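Local coordinates for heroin esterase (Rhodococcus sp., PDB 1LZL), which probably hydrolyses acetyl esters such as heroin, as an esterase of the alpha/beta hydrolase superfamily, at residues Pro57-Asp62 with Ala136-His141. Residues are numbered along the deposited sequence; the frame is centred on the assembly and turned at random. Where two conformers were deposited one is given.
Sequences PGLDGD and ALLYIH
Pro57 starts this surface contact of the alpha/beta hydrolase fold by setting its ring against Tyr139 of helix 128-142, a helix that packs on the central sheet. CD of the proline approaches CD1 of the tyrosine to 3.9 Å, obliquely to the aromatic plane, and the two side chains cross at about a right angle. The tyrosine ring reaches this place because its CG stands anti to the backbone N (chi1 170°); its side chain also touches Leu54 and Ala56 of strand 49-56, one of the two edge strands of the sheet, which runs directly into the loop, and its ring meets that of His143. Gly58 carries the chain on to Leu59, whose isobutyl group makes the second touch by sending its end back toward the helix, where CD2 of Leu59 lies 4.0 Å from CD1 of Leu138. No hydrogen bond joins loop and helix, so the link is purely apolar, two separate touches. Beyond Leu59 the chain turns toward strand 65-72, and the Asp62 carboxylate forms a salt bridge with Arg119. The turn itself, a type II' beta turn from Leu59 to Asp62, is closed by the bond from Asp62 N to Leu59 O at 2.8 Å.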
loop_
_atom_site.group_PDB
_atom_site.type_symbol
_atom_site.label_atom_id
_atom_site.label_comp_id
_atom_site.label_asym_id
_atom_site.label_seq_id
_atom_site.Cartn_x
_atom_site.Cartn_y
_atom_site.Cartn_z
ATOM N N PRO A 57 -1.651 12.717 -16.353
ATOM C CA PRO A 57 -1.357 12.025 -17.615
ATOM C C PRO A 57 -0.613 10.710 -17.371
ATOM O O PRO A 57 0.319 10.633 -16.560
ATOM C CB PRO A 57 -0.490 13.060 -18.349
ATOM C CG PRO A 57 -0.875 14.389 -17.752
ATOM C CD PRO A 57 -1.146 14.112 -16.301
ATOM N N GLY A 58 -1.042 9.614 -18.026
ATOM C CA GLY A 58 -0.334 8.347 -17.886
ATOM C C GLY A 58 1.035 8.371 -18.585
ATOM O O GLY A 58 1.300 9.284 -19.383
ATOM N N LEU A 59 1.862 7.376 -18.259
ATOM C CA LEU A 59 3.134 7.205 -18.989
ATOM C C LEU A 59 2.910 6.655 -20.392
ATOM O O LEU A 59 1.891 6.008 -20.647
ATOM C CB LEU A 59 4.101 6.228 -18.312
ATOM C CG LEU A 59 4.490 6.571 -16.890
ATOM C CD1 LEU A 59 5.687 5.693 -16.438
ATOM C CD2 LEU A 59 4.809 8.032 -16.612
ATOM N N ASP A 60 3.870 6.890 -21.323
ATOM C CA ASP A 60 3.730 6.351 -22.694
ATOM C C ASP A 60 2.401 6.758 -23.298
ATOM O O ASP A 60 1.958 7.920 -23.139
ATOM C CB ASP A 60 3.906 4.818 -22.692
ATOM C CG ASP A 60 5.353 4.397 -22.464
ATOM O OD1 ASP A 60 6.236 5.283 -22.526
ATOM O OD2 ASP A 60 5.608 3.196 -22.193
ATOM N N GLY A 61 1.662 5.884 -23.970
ATOM C CA GLY A 61 0.344 6.396 -24.432
ATOM C C GLY A 61 -0.793 6.013 -23.497
ATOM O O GLY A 61 -1.950 5.881 -23.985
ATOM N N ASP A 62 -0.450 5.770 -22.220
ATOM C CA ASP A 62 -1.447 5.222 -21.318
ATOM C C ASP A 62 -2.525 6.234 -20.998
ATOM O O ASP A 62 -2.297 7.432 -21.049
ATOM C CB ASP A 62 -0.751 4.767 -20.015
ATOM C CG ASP A 62 0.136 3.560 -20.184
ATOM O OD1 ASP A 62 0.135 2.938 -21.271
ATOM O OD2 ASP A 62 0.806 3.219 -19.183
ATOM N N ALA A 136 1.323 9.441 -11.426
ATOM C CA ALA A 136 0.635 10.287 -10.449
ATOM C C ALA A 136 1.668 11.045 -9.641
ATOM O O ALA A 136 1.529 12.224 -9.324
ATOM C CB ALA A 136 -0.242 9.401 -9.530
ATOM N N LEU A 137 2.791 10.421 -9.257
ATOM C CA LEU A 137 3.862 11.088 -8.512
ATOM C C LEU A 137 4.475 12.214 -9.330
ATOM O O LEU A 137 4.652 13.322 -8.802
ATOM C CB LEU A 137 4.915 10.036 -8.108
ATOM C CG LEU A 137 6.110 10.617 -7.330
ATOM C CD1 LEU A 137 5.665 11.211 -5.987
ATOM C CD2 LEU A 137 7.226 9.593 -7.097
ATOM N N LEU A 138 4.789 11.928 -10.587
ATOM C CA LEU A 138 5.325 12.976 -11.493
ATOM C C LEU A 138 4.383 14.165 -11.567
ATOM O O LEU A 138 4.821 15.318 -11.553
ATOM C CB LEU A 138 5.520 12.364 -12.883
ATOM C CG LEU A 138 6.749 11.459 -13.060
ATOM C CD1 LEU A 138 6.728 10.764 -14.413
ATOM C CD2 LEU A 138 8.027 12.306 -12.974
ATOM N N TYR A 139 3.096 13.851 -11.701
ATOM C CA TYR A 139 2.100 14.924 -11.810
ATOM C C TYR A 139 2.023 15.727 -10.536
ATOM O O TYR A 139 2.035 16.972 -10.612
ATOM C CB TYR A 139 0.748 14.275 -12.129
ATOM C CG TYR A 139 -0.383 15.288 -12.019
ATOM C CD1 TYR A 139 -0.611 16.191 -13.055
ATOM C CD2 TYR A 139 -1.206 15.317 -10.889
ATOM C CE1 TYR A 139 -1.663 17.097 -12.908
ATOM C CE2 TYR A 139 -2.242 16.211 -10.728
ATOM C CZ TYR A 139 -2.446 17.093 -11.783
ATOM O OH TYR A 139 -3.460 18.024 -11.673
ATOM N N ILE A 140 1.855 15.082 -9.369
ATOM C CA ILE A 140 1.700 15.910 -8.146
ATOM C C ILE A 140 2.938 16.754 -7.886
ATOM O O ILE A 140 2.813 17.885 -7.393
ATOM C CB ILE A 140 1.249 15.137 -6.906
ATOM C CG1 ILE A 140 2.226 14.070 -6.464
ATOM C CG2 ILE A 140 -0.161 14.583 -7.145
ATOM C CD1 ILE A 140 1.713 13.351 -5.218
ATOM N N HIS A 141 4.124 16.250 -8.229
ATOM C CA HIS A 141 5.366 16.972 -7.993
ATOM C C HIS A 141 5.426 18.161 -8.942
ATOM O O HIS A 141 5.719 19.275 -8.476
ATOM C CB HIS A 141 6.560 16.028 -8.224
ATOM C CG HIS A 141 7.838 16.783 -8.012
ATOM N ND1 HIS A 141 8.626 17.076 -9.086
ATOM C CD2 HIS A 141 8.419 17.315 -6.903
ATOM C CE1 HIS A 141 9.691 17.763 -8.646
ATOM N NE2 HIS A 141 9.583 17.921 -7.336
#